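Competence damage-inducible protein A (Enterobacter cloacae subsp. cloacae, PDB 5VU3) is of unknown function but belongs to the CinA family, some members of which hydrolyse the amide of nicotinamide mononucleotide. Local coordinates at residues A22-D27 with E163-L168; S37-K42 with E154-Y159; S44-A49 with Y159-L164; V59-F64 with R71-S76. All coordinates share one frame; numbering follows the deposited sequence. Where two conformers were deposited one is given.

Contact 1 (A22-D27 with E163-L168). With ACT (acetate ion), chain I.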
loop_
_atom_site.group_PDB
_atom_site.type_symbol
_atom_site.label_atom_id
_atom_site.label_comp_id
_atom_site.label_asym_id
_atom_site.label_seq_id
_atom_site.Cartn_x
_atom_site.Cartn_y
_atom_site.Cartn_z
ATOM N N ALA A 22 -6.428 -14.826 7.348
ATOM C CA ALA A 22 -6.279 -14.400 8.735
ATOM C C ALA A 22 -6.327 -15.585 9.693
ATOM O O ALA A 22 -5.508 -15.689 10.614
ATOM C CB ALA A 22 -7.379 -13.394 9.087
ATOM N N SER A 23 -7.291 -16.487 9.494
ATOM C CA SER A 23 -7.411 -17.652 10.367
ATOM C C SER A 23 -6.156 -18.513 10.313
ATOM O O SER A 23 -5.609 -18.900 11.356
ATOM C CB SER A 23 -8.638 -18.478 9.979
ATOM O OG SER A 23 -9.808 -17.974 10.593
ATOM N N ARG A 24 -5.686 -18.832 9.101
ATOM C CA ARG A 24 -4.515 -19.698 8.966
ATOM C C ARG A 24 -3.287 -19.064 9.600
ATOM O O ARG A 24 -2.536 -19.722 10.330
ATOM C CB ARG A 24 -4.230 -20.004 7.495
ATOM C CG ARG A 24 -5.426 -20.389 6.655
ATOM C CD ARG A 24 -5.683 -21.881 6.685
ATOM N NE ARG A 24 -6.582 -22.305 5.612
ATOM C CZ ARG A 24 -7.871 -21.984 5.538
ATOM N NH1 ARG A 24 -8.432 -21.225 6.474
ATOM N NH2 ARG A 24 -8.604 -22.426 4.526
ATOM N N LEU A 25 -3.052 -17.784 9.309
ATOM C CA LEU A 25 -1.846 -17.131 9.802
ATOM C C LEU A 25 -1.879 -16.982 11.316
ATOM O O LEU A 25 -0.890 -17.285 11.998
ATOM C CB LEU A 25 -1.680 -15.772 9.127
ATOM C CG LEU A 25 -1.335 -15.841 7.639
ATOM C CD1 LEU A 25 -1.381 -14.461 7.014
ATOM C CD2 LEU A 25 0.023 -16.491 7.436
ATOM N N ILE A 26 -3.007 -16.527 11.859
ATOM C CA ILE A 26 -3.109 -16.325 13.299
ATOM C C ILE A 26 -2.981 -17.654 14.036
ATOM O O ILE A 26 -2.248 -17.755 15.029
ATOM C CB ILE A 26 -4.421 -15.596 13.642
ATOM C CG1 ILE A 26 -4.388 -14.159 13.106
ATOM C CG2 ILE A 26 -4.678 -15.609 15.142
ATOM C CD1 ILE A 26 -5.744 -13.467 13.116
ATOM N N ASP A 27 -3.667 -18.698 13.552
ATOM C CA ASP A 27 -3.564 -20.008 14.193
ATOM C C ASP A 27 -2.126 -20.507 14.210
ATOM O O ASP A 27 -1.688 -21.135 15.180
ATOM C CB ASP A 27 -4.458 -21.032 13.489
ATOM C CG ASP A 27 -5.935 -20.759 13.681
ATOM O OD1 ASP A 27 -6.751 -21.454 13.035
ATOM O OD2 ASP A 27 -6.281 -19.845 14.461
ATOM N N GLU A 163 -4.071 -18.306 -3.939
ATOM C CA GLU A 163 -2.943 -19.226 -3.954
ATOM C C GLU A 163 -2.318 -19.367 -2.575
ATOM O O GLU A 163 -1.989 -20.479 -2.151
ATOM C CB GLU A 163 -1.913 -18.749 -4.975
ATOM C CG GLU A 163 -2.395 -18.889 -6.407
ATOM C CD GLU A 163 -3.050 -20.239 -6.648
ATOM O OE1 GLU A 163 -2.300 -21.221 -6.830
ATOM O OE2 GLU A 163 -4.303 -20.318 -6.645
ATOM N N LEU A 164 -2.128 -18.251 -1.865
ATOM C CA LEU A 164 -1.528 -18.329 -0.536
ATOM C C LEU A 164 -2.404 -19.129 0.416
ATOM O O LEU A 164 -1.897 -19.930 1.210
ATOM C CB LEU A 164 -1.280 -16.930 0.032
ATOM C CG LEU A 164 -0.550 -16.946 1.385
ATOM C CD1 LEU A 164 0.747 -17.760 1.286
ATOM C CD2 LEU A 164 -0.255 -15.530 1.901
ATOM N N VAL A 165 -3.722 -18.919 0.361
ATOM C CA VAL A 165 -4.630 -19.680 1.219
ATOM C C VAL A 165 -4.443 -21.174 0.985
ATOM O O VAL A 165 -4.320 -21.963 1.928
ATOM C CB VAL A 165 -6.089 -19.248 0.981
ATOM C CG1 VAL A 165 -7.044 -20.270 1.586
ATOM C CG2 VAL A 165 -6.333 -17.876 1.592
ATOM N N THR A 166 -4.409 -21.578 -0.286
ATOM C CA THR A 166 -4.196 -22.982 -0.618
ATOM C C THR A 166 -2.864 -23.482 -0.080
ATOM O O THR A 166 -2.792 -24.571 0.501
ATOM C CB THR A 166 -4.257 -23.172 -2.132
ATOM O OG1 THR A 166 -5.553 -22.787 -2.605
ATOM C CG2 THR A 166 -4.000 -24.632 -2.495
ATOM N N LYS A 167 -1.800 -22.694 -0.257
ATOM C CA LYS A 167 -0.479 -23.115 0.198
ATOM C C LYS A 167 -0.415 -23.286 1.707
ATOM O O LYS A 167 0.424 -24.050 2.197
ATOM C CB LYS A 167 0.577 -22.109 -0.263
ATOM C CG LYS A 167 0.864 -22.170 -1.762
ATOM C CD LYS A 167 1.570 -20.913 -2.239
ATOM C CE LYS A 167 2.152 -21.088 -3.632
ATOM N NZ LYS A 167 1.217 -21.762 -4.571
ATOM N N LEU A 168 -1.282 -22.605 2.456
ATOM C CA LEU A 168 -1.296 -22.707 3.909
ATOM C C LEU A 168 -2.373 -23.646 4.441
ATOM O O LEU A 168 -2.520 -23.765 5.661
ATOM C CB LEU A 168 -1.465 -21.319 4.540
ATOM C CG LEU A 168 -0.385 -20.270 4.271
ATOM C CD1 LEU A 168 -0.875 -18.905 4.713
ATOM C CD2 LEU A 168 0.911 -20.626 4.999
HETATM C C ACT I . -12.557 -22.058 6.771
HETATM O O ACT I . -11.538 -22.384 6.101
HETATM O OXT ACT I . -12.794 -22.264 7.993
HETATM C CH3 ACT I . -13.665 -21.304 5.968
#
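Leu25 and Leu168 supply the apolar part of this contact. Their branches meet methyl to methyl, with Leu25 CD2 lying 3.7 Å from Leu168 CD1 and the two side chains crossing at a slant. The CB of Leu25 is not aimed at 163-168; CG stands anti to the carbonyl carbon (chi1 -69°), and from there CD2 can reach Leu168. Leucine suits both places, since a branched tip can pack against another apolar side chain without leaving a polar group buried. Leu21, one turn earlier on the same helix, touches both Val165 and Leu168 and extends the apolar seam.

Arg24 adds a mixed apolar and polar layer. Its CB comes within 4.3 Å of Leu168 CB. A bend at chi2 (-89°) lays CD 3.8 Å from Leu168 O, which lies at the edge of the guanidinium and near its plane. From there the chain runs on until NH2 stands 4.0 Å from Val165 CG1; the two side chains are roughly perpendicular. The long aliphatic stem thus packs while the charged head reaches past the apolar seam to polar partners. There NE is hydrogen-bonded to Ser169 OG, which also bonds Val165 O, so the serine ties the arginine to the end of the partner helix. O of an acetate ion, probably from the crystallisation liquor, takes weak hydrogen bonds, each of 3.3 Å, from NH1 and NH2 of Arg24. Arg24 NH2 also lies near the like charge of Lys20 NZ, a closeness the anion may ease.

The whole is a helix-to-helix seam on one side of the central sheet of an alpha/beta fold, joining helices 14-28 and 149-167.

Contact 2 (S37-K42 with E154-Y159)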
loop_
_atom_site.group_PDB
_atom_site.type_symbol
_atom_site.label_atom_id
_atom_site.label_comp_id
_atom_site.label_asym_id
_atom_site.label_seq_id
_atom_site.Cartn_x
_atom_site.Cartn_y
_atom_site.Cartn_z
ATOM N N SER A 37 4.114 -4.368 -7.124
ATOM C CA SER A 37 4.570 -3.590 -8.277
ATOM C C SER A 37 3.623 -3.852 -9.447
ATOM O O SER A 37 3.967 -4.591 -10.368
ATOM C CB SER A 37 6.001 -3.923 -8.642
ATOM O OG SER A 37 6.444 -3.038 -9.651
ATOM N N CYS A 38 2.432 -3.244 -9.373
ATOM C CA CYS A 38 1.442 -3.039 -10.438
ATOM C C CYS A 38 0.037 -3.010 -9.847
ATOM O O CYS A 38 -0.870 -2.451 -10.466
ATOM C CB CYS A 38 1.513 -4.066 -11.581
ATOM S SG CYS A 38 0.800 -5.687 -11.302
ATOM N N THR A 39 -0.152 -3.554 -8.642
ATOM C CA THR A 39 -1.475 -3.531 -8.013
ATOM C C THR A 39 -1.721 -2.282 -7.167
ATOM O O THR A 39 -2.865 -2.045 -6.755
ATOM C CB THR A 39 -1.686 -4.795 -7.170
ATOM O OG1 THR A 39 -0.559 -5.009 -6.313
ATOM C CG2 THR A 39 -1.838 -6.006 -8.087
ATOM N N GLY A 40 -0.692 -1.470 -6.914
ATOM C CA GLY A 40 -0.892 -0.115 -6.418
ATOM C C GLY A 40 -1.346 0.020 -4.980
ATOM O O GLY A 40 -1.826 1.089 -4.594
ATOM N N GLY A 41 -1.181 -1.016 -4.165
ATOM C CA GLY A 41 -1.660 -1.000 -2.798
ATOM C C GLY A 41 -2.991 -1.694 -2.589
ATOM O O GLY A 41 -3.454 -1.768 -1.447
ATOM N N LYS A 42 -3.623 -2.188 -3.661
ATOM C CA LYS A 42 -4.893 -2.896 -3.519
ATOM C C LYS A 42 -4.744 -4.154 -2.682
ATOM O O LYS A 42 -5.695 -4.568 -2.006
ATOM C CB LYS A 42 -5.452 -3.259 -4.892
ATOM C CG LYS A 42 -5.956 -2.066 -5.685
ATOM C CD LYS A 42 -7.319 -1.642 -5.230
ATOM C CE LYS A 42 -8.042 -0.853 -6.308
ATOM N NZ LYS A 42 -9.365 -0.395 -5.800
ATOM N N GLU A 154 -7.504 -6.209 -10.082
ATOM C CA GLU A 154 -8.514 -6.943 -9.324
ATOM C C GLU A 154 -8.216 -8.438 -9.323
ATOM O O GLU A 154 -8.190 -9.088 -8.272
ATOM C CB GLU A 154 -9.906 -6.680 -9.914
ATOM C CG GLU A 154 -11.044 -7.465 -9.230
ATOM C CD GLU A 154 -12.393 -7.311 -9.932
ATOM O OE1 GLU A 154 -13.189 -8.279 -9.936
ATOM O OE2 GLU A 154 -12.667 -6.227 -10.483
ATOM N N LYS A 155 -8.002 -9.003 -10.505
ATOM C CA LYS A 155 -7.784 -10.441 -10.602
ATOM C C LYS A 155 -6.448 -10.845 -9.991
ATOM O O LYS A 155 -6.351 -11.909 -9.365
ATOM C CB LYS A 155 -7.861 -10.838 -12.071
ATOM C CG LYS A 155 -9.180 -10.463 -12.751
ATOM C CD LYS A 155 -9.410 -11.360 -13.935
ATOM C CE LYS A 155 -8.953 -10.535 -15.155
ATOM N NZ LYS A 155 -9.592 -10.823 -16.458
ATOM N N ALA A 156 -5.426 -9.997 -10.131
ATOM C CA ALA A 156 -4.117 -10.330 -9.573
ATOM C C ALA A 156 -4.160 -10.351 -8.052
ATOM O O ALA A 156 -3.569 -11.234 -7.419
ATOM C CB ALA A 156 -3.063 -9.345 -10.068
ATOM N N VAL A 157 -4.855 -9.387 -7.449
ATOM C CA VAL A 157 -5.000 -9.370 -5.996
ATOM C C VAL A 157 -5.696 -10.638 -5.519
ATOM O O VAL A 157 -5.239 -11.305 -4.582
ATOM C CB VAL A 157 -5.749 -8.103 -5.547
ATOM C CG1 VAL A 157 -6.200 -8.233 -4.085
ATOM C CG2 VAL A 157 -4.858 -6.877 -5.728
ATOM N N HIS A 158 -6.779 -10.996 -6.168
ATOM C CA HIS A 158 -7.512 -12.197 -5.816
ATOM C C HIS A 158 -6.657 -13.431 -5.975
ATOM O O HIS A 158 -6.609 -14.247 -5.136
ATOM C CB HIS A 158 -8.804 -12.308 -6.624
ATOM C CG HIS A 158 -9.619 -13.540 -6.361
ATOM N ND1 HIS A 158 -9.304 -14.764 -6.875
ATOM C CD2 HIS A 158 -10.744 -13.721 -5.642
ATOM C CE1 HIS A 158 -10.204 -15.642 -6.497
ATOM N NE2 HIS A 158 -11.082 -15.036 -5.737
ATOM N N TYR A 159 -5.972 -13.512 -7.092
ATOM C CA TYR A 159 -5.148 -14.683 -7.371
ATOM C C TYR A 159 -4.033 -14.843 -6.336
ATOM O O TYR A 159 -3.785 -15.955 -5.856
ATOM C CB TYR A 159 -4.581 -14.588 -8.793
ATOM C CG TYR A 159 -3.565 -15.652 -9.152
ATOM C CD1 TYR A 159 -3.958 -16.859 -9.725
ATOM C CD2 TYR A 159 -2.206 -15.436 -8.948
ATOM C CE1 TYR A 159 -3.026 -17.832 -10.060
ATOM C CE2 TYR A 159 -1.272 -16.396 -9.282
ATOM C CZ TYR A 159 -1.682 -17.590 -9.833
ATOM O OH TYR A 159 -0.737 -18.534 -10.156
#
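Glu36 OE1 is gripped by two groups of the loop 37-42: the hydroxyl of Thr39, whose methyl packs on Ala156 and Val157, and the backbone N of Gly41. The other carboxylate oxygen receives Ser44 N, so a single glutamate at the end of strand 32-37 braces the turn and the start of the next helix. Thr39 can serve both sides because its OG1 sits between the backbone N and the carbonyl carbon (chi1 49°), which swings CG2 towards the helix.

The apolar side centres on Val157 CG2. This methyl lies 3.9 Å from Thr39 CG2 and 3.8 Å from Lys42 CB, filling the notch between two residues of the loop. Ala156 CB approaches Thr39 CG2 at 4.1 Å; the short alanine leaves room for both the threonine methyl and Phe130. Lys42 gives only the root of its side chain to the contact, since the chain bends at chi2 (-79°) and carries the amino group away from the helix to an exposed position.

Between Thr39 and Lys42 the backbone makes a type I' turn, closed by Lys42 N to Thr39 O at 3.2 Å. Both central residues are glycines with positive phi, and at the angles of Gly41, the N-cap, a CB would collide with the preceding carbonyl oxygen. Gly40 O is hydrogen-bonded to Ser44 OG of the second subunit.

The loop therefore sits where strand 32-37 gives way to helix 42-49, with helix 149-167 packed against it. Ala156 continues onto Phe130 of strand 127-134, while Val153, earlier on the same helix, also touches Thr39 and Lys42.

Contact 3 (S44-A49 with Y159-L164)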
loop_
_atom_site.group_PDB
_atom_site.type_symbol
_atom_site.label_atom_id
_atom_site.label_comp_id
_atom_site.label_asym_id
_atom_site.label_seq_id
_atom_site.Cartn_x
_atom_site.Cartn_y
_atom_site.Cartn_z
ATOM N N SER A 44 -2.509 -4.567 -0.110
ATOM C CA SER A 44 -2.431 -4.115 1.277
ATOM C C SER A 44 -3.791 -3.654 1.787
ATOM O O SER A 44 -4.159 -3.933 2.936
ATOM C CB SER A 44 -1.403 -2.991 1.406
ATOM O OG SER A 44 -1.483 -2.383 2.679
ATOM N N VAL A 45 -4.557 -2.951 0.946
ATOM C CA VAL A 45 -5.888 -2.489 1.345
ATOM C C VAL A 45 -6.762 -3.674 1.734
ATOM O O VAL A 45 -7.446 -3.653 2.764
ATOM C CB VAL A 45 -6.536 -1.663 0.219
ATOM C CG1 VAL A 45 -8.066 -1.614 0.394
ATOM C CG2 VAL A 45 -5.967 -0.246 0.191
ATOM N N ALA A 46 -6.747 -4.727 0.914
ATOM C CA ALA A 46 -7.551 -5.912 1.211
ATOM C C ALA A 46 -7.144 -6.535 2.539
ATOM O O ALA A 46 -8.003 -6.934 3.337
ATOM C CB ALA A 46 -7.414 -6.932 0.082
ATOM N N LEU A 47 -5.834 -6.619 2.798
ATOM C CA LEU A 47 -5.367 -7.232 4.036
ATOM C C LEU A 47 -5.662 -6.347 5.241
ATOM O O LEU A 47 -5.952 -6.858 6.328
ATOM C CB LEU A 47 -3.870 -7.540 3.927
ATOM C CG LEU A 47 -3.536 -8.615 2.881
ATOM C CD1 LEU A 47 -2.065 -8.543 2.466
ATOM C CD2 LEU A 47 -3.877 -10.007 3.403
ATOM N N CYS A 48 -5.621 -5.025 5.070
ATOM C CA CYS A 48 -5.943 -4.133 6.174
ATOM C C CYS A 48 -7.436 -4.021 6.427
ATOM O O CYS A 48 -7.828 -3.502 7.478
ATOM C CB CYS A 48 -5.376 -2.734 5.919
ATOM S SG CYS A 48 -3.580 -2.667 6.032
ATOM N N ALA A 49 -8.274 -4.461 5.488
ATOM C CA ALA A 49 -9.712 -4.441 5.723
ATOM C C ALA A 49 -10.144 -5.567 6.641
ATOM O O ALA A 49 -11.238 -5.499 7.219
ATOM C CB ALA A 49 -10.468 -4.530 4.398
ATOM N N TYR A 159 -5.972 -13.512 -7.092
ATOM C CA TYR A 159 -5.148 -14.683 -7.371
ATOM C C TYR A 159 -4.033 -14.843 -6.336
ATOM O O TYR A 159 -3.785 -15.955 -5.856
ATOM C CB TYR A 159 -4.581 -14.588 -8.793
ATOM C CG TYR A 159 -3.565 -15.652 -9.152
ATOM C CD1 TYR A 159 -3.958 -16.859 -9.725
ATOM C CD2 TYR A 159 -2.206 -15.436 -8.948
ATOM C CE1 TYR A 159 -3.026 -17.832 -10.060
ATOM C CE2 TYR A 159 -1.272 -16.396 -9.282
ATOM C CZ TYR A 159 -1.682 -17.590 -9.833
ATOM O OH TYR A 159 -0.737 -18.534 -10.156
ATOM N N SER A 160 -3.366 -13.744 -5.961
ATOM C CA SER A 160 -2.280 -13.852 -4.985
ATOM C C SER A 160 -2.793 -14.385 -3.656
ATOM O O SER A 160 -2.126 -15.199 -3.003
ATOM C CB SER A 160 -1.587 -12.499 -4.785
ATOM O OG SER A 160 -2.410 -11.573 -4.083
ATOM N N LEU A 161 -3.994 -13.957 -3.253
ATOM C CA LEU A 161 -4.553 -14.385 -1.977
ATOM C C LEU A 161 -5.044 -15.825 -2.038
ATOM O O LEU A 161 -4.842 -16.595 -1.089
ATOM C CB LEU A 161 -5.699 -13.450 -1.580
ATOM C CG LEU A 161 -5.251 -12.027 -1.221
ATOM C CD1 LEU A 161 -6.440 -11.054 -1.289
ATOM C CD2 LEU A 161 -4.618 -12.017 0.168
ATOM N N ALA A 162 -5.725 -16.197 -3.128
ATOM C CA ALA A 162 -6.271 -17.547 -3.238
ATOM C C ALA A 162 -5.162 -18.587 -3.229
ATOM O O ALA A 162 -5.283 -19.640 -2.587
ATOM C CB ALA A 162 -7.106 -17.674 -4.513
ATOM N N GLU A 163 -4.071 -18.306 -3.939
ATOM C CA GLU A 163 -2.943 -19.226 -3.954
ATOM C C GLU A 163 -2.318 -19.367 -2.575
ATOM O O GLU A 163 -1.989 -20.479 -2.151
ATOM C CB GLU A 163 -1.913 -18.749 -4.975
ATOM C CG GLU A 163 -2.395 -18.889 -6.407
ATOM C CD GLU A 163 -3.050 -20.239 -6.648
ATOM O OE1 GLU A 163 -2.300 -21.221 -6.830
ATOM O OE2 GLU A 163 -4.303 -20.318 -6.645
ATOM N N LEU A 164 -2.128 -18.251 -1.865
ATOM C CA LEU A 164 -1.528 -18.329 -0.536
ATOM C C LEU A 164 -2.404 -19.129 0.416
ATOM O O LEU A 164 -1.897 -19.930 1.210
ATOM C CB LEU A 164 -1.280 -16.930 0.032
ATOM C CG LEU A 164 -0.550 -16.946 1.385
ATOM C CD1 LEU A 164 0.747 -17.760 1.286
ATOM C CD2 LEU A 164 -0.255 -15.530 1.901
#
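Ala46 is the first residue of 44-49 to meet 159-164: its CB faces Leu161 CD1 at 4.5 Å, a loose touch. The short side chain suits a spot where the leucine opposite does most of the reaching, and the same alanine also borders Val14 of helix 14-28. Val45, just before it, packs instead on Gly41 of the second subunit.

Next comes Leu47, which carries the contact. Its CD2 lies 3.9 Å from Leu161 CD2, and the two side chains pass each other in opposite directions and touch through one methyl each. That touch bridges backbones whose CA atoms, Leu47 to Leu161, are still 9.4 Å apart. In Leu47, CG is anti to the carbonyl carbon (chi1 -66°), which turns the branch towards the neighbouring helix although CB is not directed at it. Here two helices of an alpha/beta fold lie side by side over the same face of the sheet: Leu47 also rests on Leu32 and Thr34 of strand 32-37, and Leu21 of helix 14-28 touches both leucines. Leucine serves well in such a junction because its forked end can meet strand and helix at once.

One residue further on, Cys48 packs on Gly40 of the second subunit.

Contact 4 (V59-F64 with R71-S76)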
loop_
_atom_site.group_PDB
_atom_site.type_symbol
_atom_site.label_atom_id
_atom_site.label_comp_id
_atom_site.label_asym_id
_atom_site.label_seq_id
_atom_site.Cartn_x
_atom_site.Cartn_y
_atom_site.Cartn_z
ATOM N N VAL A 59 3.526 -4.863 7.479
ATOM C CA VAL A 59 4.219 -4.007 6.522
ATOM C C VAL A 59 3.719 -4.303 5.117
ATOM O O VAL A 59 3.646 -5.467 4.702
ATOM C CB VAL A 59 5.741 -4.200 6.605
ATOM C CG1 VAL A 59 6.441 -3.456 5.459
ATOM C CG2 VAL A 59 6.248 -3.745 7.972
ATOM N N GLY A 60 3.407 -3.241 4.377
ATOM C CA GLY A 60 3.088 -3.358 2.967
ATOM C C GLY A 60 3.872 -2.338 2.172
ATOM O O GLY A 60 3.919 -1.157 2.538
ATOM N N LEU A 61 4.510 -2.773 1.091
ATOM C CA LEU A 61 5.304 -1.876 0.268
ATOM C C LEU A 61 4.724 -1.807 -1.133
ATOM O O LEU A 61 4.316 -2.824 -1.705
ATOM C CB LEU A 61 6.772 -2.323 0.208
ATOM C CG LEU A 61 7.690 -1.481 -0.682
ATOM C CD1 LEU A 61 7.936 -0.084 -0.103
ATOM C CD2 LEU A 61 9.015 -2.212 -0.927
ATOM N N VAL A 62 4.675 -0.595 -1.671
ATOM C CA VAL A 62 4.288 -0.343 -3.052
ATOM C C VAL A 62 5.484 0.305 -3.726
ATOM O O VAL A 62 6.025 1.288 -3.207
ATOM C CB VAL A 62 3.047 0.565 -3.132
ATOM C CG1 VAL A 62 2.813 1.021 -4.551
ATOM C CG2 VAL A 62 1.823 -0.166 -2.577
ATOM N N VAL A 63 5.930 -0.267 -4.847
ATOM C CA VAL A 63 7.100 0.234 -5.561
ATOM C C VAL A 63 6.856 0.087 -7.056
ATOM O O VAL A 63 6.486 -0.994 -7.527
ATOM C CB VAL A 63 8.399 -0.498 -5.158
ATOM C CG1 VAL A 63 8.934 0.042 -3.841
ATOM C CG2 VAL A 63 8.186 -2.004 -5.075
ATOM N N PHE A 64 7.062 1.167 -7.803
ATOM C CA PHE A 64 6.865 1.138 -9.245
ATOM C C PHE A 64 8.159 0.891 -10.009
ATOM O O PHE A 64 8.202 0.043 -10.902
ATOM C CB PHE A 64 6.243 2.449 -9.737
ATOM C CG PHE A 64 6.161 2.537 -11.238
ATOM C CD1 PHE A 64 5.102 1.960 -11.915
ATOM C CD2 PHE A 64 7.157 3.167 -11.973
ATOM C CE1 PHE A 64 5.028 2.014 -13.298
ATOM C CE2 PHE A 64 7.092 3.221 -13.356
ATOM C CZ PHE A 64 6.023 2.643 -14.019
ATOM N N ARG A 71 17.140 -0.299 -4.817
ATOM C CA ARG A 71 17.628 0.420 -3.646
ATOM C C ARG A 71 16.931 -0.035 -2.366
ATOM O O ARG A 71 17.589 -0.236 -1.336
ATOM C CB ARG A 71 17.440 1.918 -3.865
ATOM C CG ARG A 71 18.347 2.801 -3.044
ATOM C CD ARG A 71 17.991 4.259 -3.284
ATOM N NE ARG A 71 16.553 4.476 -3.152
ATOM C CZ ARG A 71 15.733 4.686 -4.178
ATOM N NH1 ARG A 71 16.220 4.713 -5.414
ATOM N NH2 ARG A 71 14.433 4.862 -3.969
ATOM N N ILE A 72 15.610 -0.208 -2.410
ATOM C CA ILE A 72 14.861 -0.569 -1.208
ATOM C C ILE A 72 14.902 -2.072 -0.972
ATOM O O ILE A 72 15.115 -2.532 0.155
ATOM C CB ILE A 72 13.409 -0.069 -1.303
ATOM C CG1 ILE A 72 13.365 1.444 -1.517
ATOM C CG2 ILE A 72 12.632 -0.467 -0.049
ATOM C CD1 ILE A 72 11.966 1.983 -1.689
ATOM N N LEU A 73 14.685 -2.856 -2.022
ATOM C CA LEU A 73 14.544 -4.297 -1.903
ATOM C C LEU A 73 15.781 -5.059 -2.355
ATOM O O LEU A 73 15.753 -6.292 -2.378
ATOM C CB LEU A 73 13.326 -4.770 -2.700
ATOM C CG LEU A 73 11.952 -4.372 -2.150
ATOM C CD1 LEU A 73 10.834 -4.796 -3.095
ATOM C CD2 LEU A 73 11.730 -4.958 -0.758
ATOM N N GLY A 74 16.856 -4.369 -2.719
ATOM C CA GLY A 74 18.090 -5.059 -3.060
ATOM C C GLY A 74 17.973 -5.990 -4.242
ATOM O O GLY A 74 18.734 -6.961 -4.338
ATOM N N VAL A 75 17.029 -5.731 -5.145
ATOM C CA VAL A 75 16.951 -6.501 -6.379
ATOM C C VAL A 75 18.206 -6.243 -7.201
ATOM O O VAL A 75 18.630 -5.092 -7.375
ATOM C CB VAL A 75 15.677 -6.140 -7.156
ATOM C CG1 VAL A 75 15.709 -6.746 -8.562
ATOM C CG2 VAL A 75 14.430 -6.598 -6.382
ATOM N N SER A 76 18.815 -7.317 -7.695
ATOM C CA SER A 76 20.065 -7.207 -8.430
ATOM C C SER A 76 19.848 -6.517 -9.773
ATOM O O SER A 76 18.926 -6.879 -10.511
ATOM C CB SER A 76 20.668 -8.591 -8.646
ATOM O OG SER A 76 21.657 -8.546 -9.654
#
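The backbones of strand 57-63 and the end of helix 66-73 come nearest at Val63 and Ile72, whose CA atoms are 8.9 Å apart, a spacing that leaves room for side chains from both. Leu61 and Val63, two apart on an extended strand, point to the same side and meet Ile72 and Leu73.

Leu61 and Leu73 come tip to tip. Leu61 CD2 is seated against the whole fork of Leu73, 3.8 Å from CG, 3.8 Å from CD1 and 3.9 Å from CD2. With CG anti to the backbone N (chi1 178°), Leu61 stretches out from the sheet to get there, and its CD2 also nears Ile72 CG2 at 4.1 Å. Val63 and Ile72 instead run alongside one another in opposite senses, Val63 CG1 lying 4.2 Å from Ile72 CD1. A beta-branched valine fits the strand backbone, and the longer isoleucine spans the gap. Leu73 is further enclosed by Met94 and Ile101 of helix 88-101.

Strand residues 60-63 also pair antiparallel with a strand of the second subunit, so the sheet continues across the dimer. Between these segments the contact is purely apolar, so it probably depends on shape fit and burial of hydrocarbon, while much of the strand's backbone bonding goes to neighbouring strands.

The first segments of contacts 1 to 4 come in order along the chain, whereas the second segments of contacts 2, 3 and 1 follow one another along helix 149-167, the last ending just past it; contact 4 is nested inside the loops they close. That helix passes the loop 37-42, then helix 42-49, then helix 14-28; centres of contacts 2 and 3 are about 8 Å apart, those of 3 and 1 about 11 Å. Contact 4 lies on the other side of the sheet, its centre about 24 Å from contact 1, yet Ser37 OG is hydrogen-bonded to Val63 O, linking it to contact 2. Loop 37-42, helix 42-49 and strand 57-63 serve both core and dimer interface, while contact 1 stays within one chain.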